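Local coordinates for protein glycerate 2-kinase (Pyrococcus horikoshii, PDB 1X3L) that catalyses the ATP-dependent phosphorylation of D-glycerate to 2-phosphoglycerate, with magnesium as the cofactor, and accepts other nucleotides or pyrophosphate as phosphate donor, at residues A[146-151]-A[232-237]; A[163-168]-A[225-230]; A[4-9]-A[430-435]; A[10-15]-A[276-281]. One frame throughout, in Å; residues are numbered along the deposited sequence.

Contact 1: residues A[146-151]-A[232-237]; sequences LEDLKL and KVPESV
Asp148, in the first turn of helix 146-158, and Pro234, just ahead of helix 235-246, bring the two backbones to 6.2 Å between their CA atoms. Their side chains slide past each other in opposite directions: Asp148 OD1 lies 3.3 Å from Pro234 CB, while Asp148 CB sits 3.8 Å from Pro234 CG, and the aspartate thus lies alongside the proline ring. The other carboxylate oxygen turns to the serine. Ser236 OG donates a weak hydrogen bond of 3.2 Å to Asp148 OD2; a chi1 of 67° puts OG between the backbone N and the carbonyl carbon, on the side facing Asp148. This is a meeting of two helix beginnings within the first, DUF4147 part of a type-1 glycerate kinase, with Pro234 as the N-cap residue of its helix. On the aspartate side CG stands beside the backbone N (chi1 -72°), and OD2 also accepts the backbone N-H of Ser145, a bond back to the residue just before its own helix and the stronger of its two. Replacing Asp148 with an alanine would probably leave the hydroxyl of Ser236 and the N-H of Ser145 without this common acceptor and open a gap beside the proline ring. One turn further along helix 146-158, Thr152 is touched by the side chains of both Pro234 and Val237.

Contact 2: residues A[163-168]-A[225-230]; sequences IHEINT and ELYDIW
A Schellman motif ends helix 217-226, and the residue just before its C-prime position, Tyr227, reaches across to helix 163-171 to meet Glu165. Asp228, with its positive phi of 43°, is the C-prime residue of the motif; its N bonds to Glu225 O at 2.7 Å, and Ile229 N bonds back to Leu224 O. Tyr227 is the first residue to leave the helical conformation, and its ring spans the space between backbones whose nearest CA atoms, those of Glu165 and Tyr227, are 10.6 Å apart. At its far end the phenol OH donates a short hydrogen bond of 2.6 Å to Glu165 OE1, which receives it on the syn lone pair. The contact joins two helix ends in the DUF4147 part of the enzyme, at the surface. Glu165 carries its carboxylate out on an extended chain, CD lying anti to CA (chi2 -179°), and sets it nearly perpendicular to the ring, the planes 84° apart. OE1 also accepts the backbone N-H of Lys162, just before the helix, so two donors hold this oxygen. Its partner OE2 comes to 4.3 Å from Leu226 CD2, a looser, van der Waals approach, while Ser159 and Ala161 pack against the tyrosine.

Contact 3: residues A[4-9]-A[430-435]; sequences MDIREI and IAIVTS
Ile6 sends its CD1 over strand 427-435 to a place where it touches both Ile432 and Thr434, 3.8 Å from Ile432 CG2 and equally 3.8 Å from Thr434 CG2. Its chain is nearly straight, with CG1 anti to the backbone N (chi1 -168°) and CD1 anti to CA (chi2 166°), and this extension carries a methyl from the first turn of helix 6-20 down to the sheet. Ile6 and Ile432 run past each other in opposite directions, bringing Ile6 CG1 to 3.9 Å from Ile432 CG2. The contact packs the N-terminal helix on one face of the mixed sheet, in which strand 427-435 is an inner strand between 322-328 and 359-366; Val433, pointing the other way, meets Val308 and Ile311 of helix 297-314. Ile432 meets both isoleucines, each with a different branch. While CG2 receives Ile6, its other arm, placed beside the backbone N (chi1 -55°), carries CD1 to within 3.9 Å of Ile9 CG2, the two side chains crossing at a slant. Thr434 turns its methyl to Ile6, and its hydroxyl makes a weak hydrogen bond to Glu359 O on the adjacent strand. Phe284, from a loop, also touches Ile9, Ile432 and Thr434.

Contact 4: residues A[10-15]-A[276-281]; sequences GLRLVG and AREAQR. With EDO (1,2-ethanediol), chain C.
Arg12 holds Glu278 side-on through a salt bridge in which two nitrogens share one oxygen. Arg12 NE donates to Glu278 OE2 at 2.8 Å with an N-H...O angle of 154°, and Arg12 NH2 reaches the same atom at 3.1 Å on a more bent path. The oxygen lies at the guanidinium edge, close to its plane, yet both donors come to it from above one face of the carboxylate, whose plane is turned 61° from that of the guanidinium. Two different shapes make the meeting possible: the arginine is extended from CG to NE, whereas the glutamate leaves its helix with CG anti to N and then bends at chi2, folding the carboxylate round toward Arg12. Beneath this pair Leu13 takes up the apolar part of the glutamate, its CD2 lying 3.7 Å from Glu278 CG and 4.3 Å from Ala279 CB. Helices 6-20 and 268-281 run roughly antiparallel here, their local axes 9.5 Å apart at an angle of 142°, and pack beside one another on the mixed sheet: Val14 touches Val363 and Phe365, and Ala279 touches Ala286. On another side of helix 6-20 an ethanediol, probably from the crystallisation liquor, donates from O2 to Leu11 O at 2.8 Å. A leucine in place of Glu278 would probably leave the guanidinium of Arg12 without its counter-charge and free to swing. The aliphatic stem of the glutamate thus belongs to the buried seam, while its charged end is probably compensated by an arginine from the solvent-exposed side of helix 6-20.

In the fold
The four contacts fall into two groups on opposite sides of the chain's centre. Contacts 1 and 2, centres 13 Å apart, use successive helices of the DUF4147 part and lie at the surface; contact 2 is nested inside the chain loop closed by contact 1. In both, a carboxylate near a helix start takes a hydroxyl from across and a backbone N-H from just before its own helix. Contacts 3 and 4, centres 10 Å apart, share helix 6-20 and touch one another, as at Ile432 CD1 and Gly10 CA. Contact 3, partly buried against the sheet, is wholly apolar between its segments, whereas contact 4, mostly buried between helices, adds a salt bridge at its edge.

Contact 1: residues A[146-151]-A[232-237]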
loop_
_atom_site.group_PDB
_atom_site.type_symbol
_atom_site.label_atom_id
_atom_site.label_comp_id
_atom_site.label_asym_id
_atom_site.label_seq_id
_atom_site.Cartn_x
_atom_site.Cartn_y
_atom_site.Cartn_z
ATOM N N LEU A 146 21.687 -1.349 16.452
ATOM C CA LEU A 146 20.278 -1.049 16.281
ATOM C C LEU A 146 19.938 0.173 17.118
ATOM O O LEU A 146 19.087 0.980 16.746
ATOM C CB LEU A 146 19.429 -2.242 16.725
ATOM C CG LEU A 146 17.911 -2.043 16.742
ATOM C CD1 LEU A 146 17.432 -1.468 15.419
ATOM C CD2 LEU A 146 17.248 -3.374 17.022
ATOM N N GLU A 147 20.621 0.315 18.249
ATOM C CA GLU A 147 20.375 1.447 19.127
ATOM C C GLU A 147 20.924 2.733 18.516
ATOM O O GLU A 147 20.379 3.814 18.741
ATOM C CB GLU A 147 20.996 1.201 20.501
ATOM C CG GLU A 147 20.442 2.110 21.587
ATOM C CD GLU A 147 18.919 2.085 21.644
ATOM O OE1 GLU A 147 18.340 0.979 21.737
ATOM O OE2 GLU A 147 18.302 3.172 21.601
ATOM N N ASP A 148 22.005 2.619 17.746
ATOM C CA ASP A 148 22.579 3.794 17.096
ATOM C C ASP A 148 21.585 4.263 16.044
ATOM O O ASP A 148 21.397 5.461 15.839
ATOM C CB ASP A 148 23.913 3.466 16.415
ATOM C CG ASP A 148 25.036 3.231 17.405
ATOM O OD1 ASP A 148 25.139 3.996 18.389
ATOM O OD2 ASP A 148 25.828 2.288 17.188
ATOM N N LEU A 149 20.955 3.302 15.375
ATOM C CA LEU A 149 19.969 3.604 14.347
ATOM C C LEU A 149 18.800 4.365 14.960
ATOM O O LEU A 149 18.389 5.406 14.446
ATOM C CB LEU A 149 19.468 2.310 13.699
ATOM C CG LEU A 149 18.257 2.421 12.765
ATOM C CD1 LEU A 149 18.517 3.446 11.668
ATOM C CD2 LEU A 149 17.968 1.054 12.167
ATOM N N LYS A 150 18.280 3.849 16.071
ATOM C CA LYS A 150 17.159 4.487 16.754
ATOM C C LYS A 150 17.472 5.932 17.123
ATOM O O LYS A 150 16.683 6.832 16.851
ATOM C CB LYS A 150 16.784 3.709 18.018
ATOM C CG LYS A 150 16.263 2.300 17.772
ATOM C CD LYS A 150 15.820 1.659 19.084
ATOM C CE LYS A 150 15.317 0.247 18.879
ATOM N NZ LYS A 150 14.840 -0.356 20.157
ATOM N N LEU A 151 18.625 6.155 17.744
ATOM C CA LEU A 151 19.009 7.504 18.136
ATOM C C LEU A 151 19.098 8.431 16.927
ATOM O O LEU A 151 18.689 9.592 16.989
ATOM C CB LEU A 151 20.353 7.484 18.868
ATOM C CG LEU A 151 20.414 6.651 20.153
ATOM C CD1 LEU A 151 21.795 6.787 20.781
ATOM C CD2 LEU A 151 19.339 7.119 21.127
ATOM N N LYS A 232 25.477 15.377 16.763
ATOM C CA LYS A 232 24.636 14.748 17.773
ATOM C C LYS A 232 24.441 13.250 17.563
ATOM O O LYS A 232 24.208 12.513 18.521
ATOM C CB LYS A 232 23.274 15.446 17.832
ATOM C CG LYS A 232 23.334 16.898 18.299
ATOM C CD LYS A 232 21.932 17.488 18.434
ATOM C CE LYS A 232 21.956 18.906 18.993
ATOM N NZ LYS A 232 22.620 19.875 18.075
ATOM N N VAL A 233 24.534 12.796 16.317
ATOM C CA VAL A 233 24.368 11.374 16.024
ATOM C C VAL A 233 25.569 10.607 16.564
ATOM O O VAL A 233 26.647 11.173 16.728
ATOM C CB VAL A 233 24.269 11.115 14.506
ATOM C CG1 VAL A 233 23.085 11.869 13.930
ATOM C CG2 VAL A 233 25.561 11.535 13.818
ATOM N N PRO A 234 25.400 9.307 16.850
ATOM C CA PRO A 234 26.525 8.525 17.369
ATOM C C PRO A 234 27.748 8.586 16.454
ATOM O O PRO A 234 27.631 8.826 15.250
ATOM C CB PRO A 234 25.945 7.115 17.489
ATOM C CG PRO A 234 24.864 7.097 16.452
ATOM C CD PRO A 234 24.226 8.448 16.626
ATOM N N GLU A 235 28.919 8.367 17.042
ATOM C CA GLU A 235 30.175 8.404 16.306
ATOM C C GLU A 235 30.178 7.382 15.171
ATOM O O GLU A 235 30.694 7.649 14.089
ATOM C CB GLU A 235 31.341 8.122 17.261
ATOM C CG GLU A 235 32.685 8.674 16.807
ATOM C CD GLU A 235 33.837 8.170 17.663
ATOM O OE1 GLU A 235 33.696 8.152 18.908
ATOM O OE2 GLU A 235 34.886 7.800 17.091
ATOM N N SER A 236 29.594 6.215 15.427
ATOM C CA SER A 236 29.539 5.146 14.436
ATOM C C SER A 236 28.831 5.576 13.155
ATOM O O SER A 236 29.169 5.106 12.068
ATOM C CB SER A 236 28.834 3.919 15.018
ATOM O OG SER A 236 27.464 4.186 15.264
ATOM N N VAL A 237 27.846 6.461 13.282
ATOM C CA VAL A 237 27.118 6.937 12.112
ATOM C C VAL A 237 28.000 7.886 11.307
ATOM O O VAL A 237 28.104 7.755 10.086
ATOM C CB VAL A 237 25.804 7.651 12.507
ATOM C CG1 VAL A 237 25.176 8.318 11.287
ATOM C CG2 VAL A 237 24.828 6.642 13.088
#

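Contact 2: residues A[163-168]-A[225-230]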
loop_
_atom_site.group_PDB
_atom_site.type_symbol
_atom_site.label_atom_id
_atom_site.label_comp_id
_atom_site.label_asym_id
_atom_site.label_seq_id
_atom_site.Cartn_x
_atom_site.Cartn_y
_atom_site.Cartn_z
ATOM N N ILE A 163 10.533 13.640 5.229
ATOM C CA ILE A 163 10.543 12.182 5.137
ATOM C C ILE A 163 11.530 11.573 4.135
ATOM O O ILE A 163 12.107 10.515 4.395
ATOM C CB ILE A 163 9.121 11.646 4.840
ATOM C CG1 ILE A 163 9.170 10.137 4.573
ATOM C CG2 ILE A 163 8.519 12.405 3.670
ATOM C CD1 ILE A 163 7.814 9.525 4.295
ATOM N N HIS A 164 11.733 12.224 2.996
ATOM C CA HIS A 164 12.655 11.678 2.007
ATOM C C HIS A 164 14.109 11.906 2.420
ATOM O O HIS A 164 15.002 11.163 2.006
ATOM C CB HIS A 164 12.385 12.289 0.626
ATOM C CG HIS A 164 12.764 13.731 0.511
ATOM N ND1 HIS A 164 14.073 14.151 0.397
ATOM C CD2 HIS A 164 12.005 14.852 0.476
ATOM C CE1 HIS A 164 14.103 15.468 0.295
ATOM N NE2 HIS A 164 12.861 15.918 0.340
ATOM N N GLU A 165 14.341 12.931 3.237
ATOM C CA GLU A 165 15.686 13.240 3.716
ATOM C C GLU A 165 16.065 12.232 4.792
ATOM O O GLU A 165 17.240 11.928 4.984
ATOM C CB GLU A 165 15.747 14.657 4.297
ATOM C CG GLU A 165 15.443 15.757 3.296
ATOM C CD GLU A 165 15.535 17.145 3.902
ATOM O OE1 GLU A 165 14.840 17.407 4.904
ATOM O OE2 GLU A 165 16.303 17.977 3.376
ATOM N N ILE A 166 15.055 11.728 5.493
ATOM C CA ILE A 166 15.257 10.746 6.548
ATOM C C ILE A 166 15.537 9.395 5.909
ATOM O O ILE A 166 16.315 8.599 6.434
ATOM C CB ILE A 166 14.008 10.643 7.455
ATOM C CG1 ILE A 166 13.855 11.936 8.261
ATOM C CG2 ILE A 166 14.115 9.434 8.376
ATOM C CD1 ILE A 166 12.629 11.973 9.154
ATOM N N ASN A 167 14.893 9.150 4.770
ATOM C CA ASN A 167 15.073 7.910 4.026
ATOM C C ASN A 167 16.479 7.890 3.437
ATOM O O ASN A 167 17.103 6.839 3.330
ATOM C CB ASN A 167 14.055 7.816 2.888
ATOM C CG ASN A 167 12.627 7.721 3.386
ATOM O OD1 ASN A 167 12.380 7.726 4.593
ATOM N ND2 ASN A 167 11.678 7.639 2.459
ATOM N N THR A 168 16.964 9.061 3.045
ATOM C CA THR A 168 18.299 9.182 2.472
ATOM C C THR A 168 19.350 8.789 3.500
ATOM O O THR A 168 20.278 8.034 3.201
ATOM C CB THR A 168 18.575 10.618 2.009
ATOM O OG1 THR A 168 17.736 10.919 0.888
ATOM C CG2 THR A 168 20.037 10.787 1.614
ATOM N N GLU A 225 23.899 17.737 8.769
ATOM C CA GLU A 225 24.459 19.034 9.122
ATOM C C GLU A 225 23.385 20.116 9.041
ATOM O O GLU A 225 23.267 20.956 9.935
ATOM C CB GLU A 225 25.622 19.384 8.186
ATOM C CG GLU A 225 26.851 18.499 8.362
ATOM C CD GLU A 225 27.985 18.874 7.422
ATOM O OE1 GLU A 225 27.783 18.812 6.189
ATOM O OE2 GLU A 225 29.076 19.231 7.915
ATOM N N LEU A 226 22.602 20.085 7.967
ATOM C CA LEU A 226 21.537 21.059 7.760
ATOM C C LEU A 226 20.613 21.161 8.969
ATOM O O LEU A 226 20.081 22.230 9.266
ATOM C CB LEU A 226 20.711 20.685 6.528
ATOM C CG LEU A 226 19.529 21.611 6.233
ATOM C CD1 LEU A 226 20.046 23.007 5.916
ATOM C CD2 LEU A 226 18.716 21.061 5.071
ATOM N N TYR A 227 20.422 20.045 9.663
ATOM C CA TYR A 227 19.557 20.017 10.835
ATOM C C TYR A 227 20.355 19.981 12.130
ATOM O O TYR A 227 19.846 19.586 13.179
ATOM C CB TYR A 227 18.619 18.814 10.745
ATOM C CG TYR A 227 17.590 18.950 9.643
ATOM C CD1 TYR A 227 17.160 17.839 8.919
ATOM C CD2 TYR A 227 17.040 20.194 9.328
ATOM C CE1 TYR A 227 16.208 17.966 7.906
ATOM C CE2 TYR A 227 16.088 20.330 8.322
ATOM C CZ TYR A 227 15.678 19.213 7.616
ATOM O OH TYR A 227 14.737 19.343 6.624
ATOM N N ASP A 228 21.611 20.408 12.041
ATOM C CA ASP A 228 22.519 20.453 13.183
ATOM C C ASP A 228 22.483 19.236 14.101
ATOM O O ASP A 228 22.462 19.377 15.325
ATOM C CB ASP A 228 22.262 21.719 14.003
ATOM C CG ASP A 228 22.676 22.980 13.270
ATOM O OD1 ASP A 228 23.877 23.115 12.944
ATOM O OD2 ASP A 228 21.803 23.836 13.014
ATOM N N ILE A 229 22.476 18.044 13.514
ATOM C CA ILE A 229 22.476 16.818 14.302
ATOM C C ILE A 229 23.663 15.950 13.903
ATOM O O ILE A 229 23.846 14.851 14.426
ATOM C CB ILE A 229 21.176 16.005 14.110
ATOM C CG1 ILE A 229 20.924 15.761 12.624
ATOM C CG2 ILE A 229 20.005 16.735 14.756
ATOM C CD1 ILE A 229 19.714 14.894 12.354
ATOM N N TRP A 230 24.470 16.461 12.976
ATOM C CA TRP A 230 25.649 15.748 12.495
ATOM C C TRP A 230 26.575 15.385 13.651
ATOM O O TRP A 230 27.142 14.292 13.684
ATOM C CB TRP A 230 26.401 16.608 11.472
ATOM C CG TRP A 230 27.734 16.049 11.051
ATOM C CD1 TRP A 230 28.965 16.571 11.328
ATOM C CD2 TRP A 230 27.967 14.857 10.290
ATOM N NE1 TRP A 230 29.951 15.780 10.789
ATOM C CE2 TRP A 230 29.367 14.720 10.145
ATOM C CE3 TRP A 230 27.130 13.889 9.716
ATOM C CZ2 TRP A 230 29.950 13.653 9.450
ATOM C CZ3 TRP A 230 27.712 12.828 9.023
ATOM C CH2 TRP A 230 29.109 12.721 8.898
#

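Contact 3: residues A[4-9]-A[430-435]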
loop_
_atom_site.group_PDB
_atom_site.type_symbol
_atom_site.label_atom_id
_atom_site.label_comp_id
_atom_site.label_asym_id
_atom_site.label_seq_id
_atom_site.Cartn_x
_atom_site.Cartn_y
_atom_site.Cartn_z
ATOM N N MET A 4 -29.813 -6.751 -11.344
ATOM C CA MET A 4 -29.231 -6.486 -10.031
ATOM C C MET A 4 -29.593 -5.073 -9.593
ATOM O O MET A 4 -29.603 -4.155 -10.412
ATOM C CB MET A 4 -27.702 -6.570 -10.069
ATOM C CG MET A 4 -27.102 -7.888 -10.500
ATOM S SD MET A 4 -25.297 -7.754 -10.489
ATOM C CE MET A 4 -24.833 -9.445 -10.504
ATOM N N ASP A 5 -29.893 -4.898 -8.311
ATOM C CA ASP A 5 -30.181 -3.565 -7.798
ATOM C C ASP A 5 -28.837 -2.844 -7.881
ATOM O O ASP A 5 -27.790 -3.489 -7.949
ATOM C CB ASP A 5 -30.634 -3.609 -6.334
ATOM C CG ASP A 5 -31.988 -4.268 -6.157
ATOM O OD1 ASP A 5 -32.902 -3.996 -6.968
ATOM O OD2 ASP A 5 -32.146 -5.046 -5.192
ATOM N N ILE A 6 -28.857 -1.518 -7.865
ATOM C CA ILE A 6 -27.614 -0.770 -7.950
ATOM C C ILE A 6 -26.701 -1.082 -6.751
ATOM O O ILE A 6 -25.478 -1.044 -6.874
ATOM C CB ILE A 6 -27.902 0.759 -8.058
ATOM C CG1 ILE A 6 -26.628 1.507 -8.454
ATOM C CG2 ILE A 6 -28.466 1.294 -6.738
ATOM C CD1 ILE A 6 -26.890 2.950 -8.900
ATOM N N ARG A 7 -27.294 -1.418 -5.607
ATOM C CA ARG A 7 -26.517 -1.735 -4.409
ATOM C C ARG A 7 -25.747 -3.049 -4.515
ATOM O O ARG A 7 -24.602 -3.133 -4.064
ATOM C CB ARG A 7 -27.413 -1.768 -3.172
ATOM C CG ARG A 7 -26.661 -2.102 -1.890
ATOM C CD ARG A 7 -27.389 -1.566 -0.676
ATOM N NE ARG A 7 -27.610 -0.131 -0.821
ATOM C CZ ARG A 7 -27.378 0.764 0.130
ATOM N NH1 ARG A 7 -26.913 0.378 1.313
ATOM N NH2 ARG A 7 -27.604 2.047 -0.112
ATOM N N GLU A 8 -26.368 -4.075 -5.095
ATOM C CA GLU A 8 -25.682 -5.352 -5.262
ATOM C C GLU A 8 -24.500 -5.123 -6.202
ATOM O O GLU A 8 -23.429 -5.682 -6.008
ATOM C CB GLU A 8 -26.615 -6.417 -5.855
ATOM C CG GLU A 8 -25.860 -7.616 -6.451
ATOM C CD GLU A 8 -26.769 -8.785 -6.839
ATOM O OE1 GLU A 8 -27.998 -8.597 -6.918
ATOM O OE2 GLU A 8 -26.245 -9.897 -7.068
ATOM N N ILE A 9 -24.697 -4.288 -7.217
ATOM C CA ILE A 9 -23.621 -4.001 -8.158
ATOM C C ILE A 9 -22.470 -3.320 -7.425
ATOM O O ILE A 9 -21.312 -3.736 -7.536
ATOM C CB ILE A 9 -24.101 -3.095 -9.305
ATOM C CG1 ILE A 9 -25.094 -3.861 -10.181
ATOM C CG2 ILE A 9 -22.905 -2.624 -10.137
ATOM C CD1 ILE A 9 -25.790 -3.009 -11.236
ATOM N N ILE A 430 -16.386 4.536 -5.609
ATOM C CA ILE A 430 -17.018 4.047 -6.821
ATOM C C ILE A 430 -18.329 4.804 -6.993
ATOM O O ILE A 430 -19.159 4.814 -6.085
ATOM C CB ILE A 430 -17.322 2.541 -6.733
ATOM C CG1 ILE A 430 -16.034 1.754 -6.469
ATOM C CG2 ILE A 430 -17.970 2.067 -8.030
ATOM C CD1 ILE A 430 -16.260 0.235 -6.305
ATOM N N ALA A 431 -18.505 5.459 -8.139
ATOM C CA ALA A 431 -19.739 6.191 -8.405
ATOM C C ALA A 431 -20.475 5.507 -9.554
ATOM O O ALA A 431 -19.926 5.322 -10.641
ATOM C CB ALA A 431 -19.432 7.650 -8.760
ATOM N N ILE A 432 -21.723 5.126 -9.313
ATOM C CA ILE A 432 -22.501 4.445 -10.334
ATOM C C ILE A 432 -23.732 5.239 -10.736
ATOM O O ILE A 432 -24.475 5.717 -9.882
ATOM C CB ILE A 432 -22.978 3.058 -9.837
ATOM C CG1 ILE A 432 -21.782 2.228 -9.366
ATOM C CG2 ILE A 432 -23.737 2.341 -10.949
ATOM C CD1 ILE A 432 -22.173 0.955 -8.640
ATOM N N VAL A 433 -23.933 5.401 -12.039
ATOM C CA VAL A 433 -25.122 6.084 -12.544
ATOM C C VAL A 433 -25.742 5.103 -13.536
ATOM O O VAL A 433 -25.134 4.760 -14.547
ATOM C CB VAL A 433 -24.791 7.403 -13.259
ATOM C CG1 VAL A 433 -26.085 8.105 -13.663
ATOM C CG2 VAL A 433 -23.971 8.306 -12.348
ATOM N N THR A 434 -26.945 4.632 -13.234
ATOM C CA THR A 434 -27.602 3.664 -14.101
ATOM C C THR A 434 -28.544 4.296 -15.115
ATOM O O THR A 434 -28.868 3.685 -16.129
ATOM C CB THR A 434 -28.386 2.637 -13.267
ATOM O OG1 THR A 434 -29.287 3.323 -12.389
ATOM C CG2 THR A 434 -27.434 1.792 -12.431
ATOM N N SER A 435 -28.972 5.524 -14.859
ATOM C CA SER A 435 -29.896 6.179 -15.773
ATOM C C SER A 435 -29.952 7.681 -15.536
ATOM O O SER A 435 -29.624 8.153 -14.448
ATOM C CB SER A 435 -31.291 5.572 -15.595
ATOM O OG SER A 435 -32.227 6.171 -16.469
#

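Contact 4: residues A[10-15]-A[276-281]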
loop_
_atom_site.group_PDB
_atom_site.type_symbol
_atom_site.label_atom_id
_atom_site.label_comp_id
_atom_site.label_asym_id
_atom_site.label_seq_id
_atom_site.Cartn_x
_atom_site.Cartn_y
_atom_site.Cartn_z
ATOM N N GLY A 10 -22.797 -2.282 -6.662
ATOM C CA GLY A 10 -21.774 -1.570 -5.918
ATOM C C GLY A 10 -20.982 -2.478 -4.989
ATOM O O GLY A 10 -19.751 -2.439 -4.976
ATOM N N LEU A 11 -21.680 -3.297 -4.207
ATOM C CA LEU A 11 -21.001 -4.199 -3.278
ATOM C C LEU A 11 -20.181 -5.258 -4.017
ATOM O O LEU A 11 -19.132 -5.699 -3.537
ATOM C CB LEU A 11 -22.020 -4.846 -2.337
ATOM C CG LEU A 11 -22.677 -3.842 -1.377
ATOM C CD1 LEU A 11 -23.768 -4.528 -0.543
ATOM C CD2 LEU A 11 -21.618 -3.250 -0.470
ATOM N N ARG A 12 -20.654 -5.653 -5.195
ATOM C CA ARG A 12 -19.943 -6.631 -6.014
ATOM C C ARG A 12 -18.601 -6.041 -6.472
ATOM O O ARG A 12 -17.576 -6.720 -6.476
ATOM C CB ARG A 12 -20.793 -7.005 -7.233
ATOM C CG ARG A 12 -20.173 -8.057 -8.130
ATOM C CD ARG A 12 -21.111 -8.459 -9.272
ATOM N NE ARG A 12 -20.443 -9.340 -10.228
ATOM C CZ ARG A 12 -20.385 -10.664 -10.119
ATOM N NH1 ARG A 12 -20.965 -11.274 -9.093
ATOM N NH2 ARG A 12 -19.744 -11.383 -11.035
ATOM N N LEU A 13 -18.616 -4.769 -6.848
ATOM C CA LEU A 13 -17.414 -4.082 -7.308
ATOM C C LEU A 13 -16.446 -3.830 -6.147
ATOM O O LEU A 13 -15.232 -3.829 -6.335
ATOM C CB LEU A 13 -17.798 -2.764 -7.991
ATOM C CG LEU A 13 -18.661 -2.933 -9.250
ATOM C CD1 LEU A 13 -19.056 -1.574 -9.810
ATOM C CD2 LEU A 13 -17.890 -3.733 -10.300
ATOM N N VAL A 14 -16.983 -3.611 -4.948
ATOM C CA VAL A 14 -16.131 -3.410 -3.781
ATOM C C VAL A 14 -15.377 -4.722 -3.529
ATOM O O VAL A 14 -14.174 -4.721 -3.260
ATOM C CB VAL A 14 -16.955 -3.069 -2.515
ATOM C CG1 VAL A 14 -16.067 -3.216 -1.275
ATOM C CG2 VAL A 14 -17.506 -1.635 -2.615
ATOM N N GLY A 15 -16.097 -5.836 -3.613
ATOM C CA GLY A 15 -15.485 -7.137 -3.405
ATOM C C GLY A 15 -14.347 -7.399 -4.381
ATOM O O GLY A 15 -13.322 -7.979 -4.009
ATOM N N ALA A 276 -13.145 -1.598 -12.744
ATOM C CA ALA A 276 -13.535 -1.193 -14.093
ATOM C C ALA A 276 -13.788 -2.397 -15.000
ATOM O O ALA A 276 -14.689 -2.377 -15.835
ATOM C CB ALA A 276 -12.453 -0.298 -14.702
ATOM N N ARG A 277 -12.982 -3.436 -14.827
ATOM C CA ARG A 277 -13.102 -4.655 -15.616
ATOM C C ARG A 277 -14.426 -5.366 -15.319
ATOM O O ARG A 277 -15.136 -5.782 -16.234
ATOM C CB ARG A 277 -11.916 -5.575 -15.308
ATOM C CG ARG A 277 -11.861 -6.861 -16.119
ATOM C CD ARG A 277 -10.592 -7.670 -15.788
ATOM N NE ARG A 277 -9.371 -6.964 -16.183
ATOM C CZ ARG A 277 -8.512 -6.384 -15.343
ATOM N NH1 ARG A 277 -8.713 -6.417 -14.029
ATOM N NH2 ARG A 277 -7.445 -5.756 -15.824
ATOM N N GLU A 278 -14.760 -5.502 -14.040
ATOM C CA GLU A 278 -16.005 -6.161 -13.649
ATOM C C GLU A 278 -17.193 -5.297 -14.077
ATOM O O GLU A 278 -18.205 -5.812 -14.554
ATOM C CB GLU A 278 -16.021 -6.395 -12.134
ATOM C CG GLU A 278 -17.248 -7.113 -11.590
ATOM C CD GLU A 278 -17.518 -8.440 -12.279
ATOM O OE1 GLU A 278 -16.553 -9.111 -12.692
ATOM O OE2 GLU A 278 -18.702 -8.818 -12.394
ATOM N N ALA A 279 -17.060 -3.983 -13.919
ATOM C CA ALA A 279 -18.123 -3.064 -14.305
ATOM C C ALA A 279 -18.459 -3.256 -15.784
ATOM O O ALA A 279 -19.628 -3.310 -16.161
ATOM C CB ALA A 279 -17.698 -1.626 -14.051
ATOM N N GLN A 280 -17.434 -3.356 -16.620
ATOM C CA GLN A 280 -17.658 -3.550 -18.048
ATOM C C GLN A 280 -18.368 -4.876 -18.312
ATOM O O GLN A 280 -19.237 -4.953 -19.175
ATOM C CB GLN A 280 -16.326 -3.480 -18.800
ATOM C CG GLN A 280 -15.698 -2.088 -18.720
ATOM C CD GLN A 280 -14.227 -2.069 -19.079
ATOM O OE1 GLN A 280 -13.479 -2.961 -18.698
ATOM N NE2 GLN A 280 -13.801 -1.035 -19.799
ATOM N N ARG A 281 -18.016 -5.913 -17.557
ATOM C CA ARG A 281 -18.651 -7.217 -17.727
ATOM C C ARG A 281 -20.131 -7.143 -17.366
ATOM O O ARG A 281 -20.954 -7.875 -17.919
ATOM C CB ARG A 281 -17.969 -8.271 -16.851
ATOM C CG ARG A 281 -16.515 -8.530 -17.209
ATOM C CD ARG A 281 -15.973 -9.742 -16.461
ATOM N NE ARG A 281 -16.795 -10.918 -16.728
ATOM C CZ ARG A 281 -16.535 -12.141 -16.276
ATOM N NH1 ARG A 281 -15.464 -12.367 -15.521
ATOM N NH2 ARG A 281 -17.350 -13.143 -16.585
HETATM C C1 EDO C . -21.170 -7.819 -0.634
HETATM O O1 EDO C . -21.115 -8.425 -1.941
HETATM C C2 EDO C . -19.758 -7.603 -0.059
HETATM O O2 EDO C . -18.974 -6.736 -0.901
#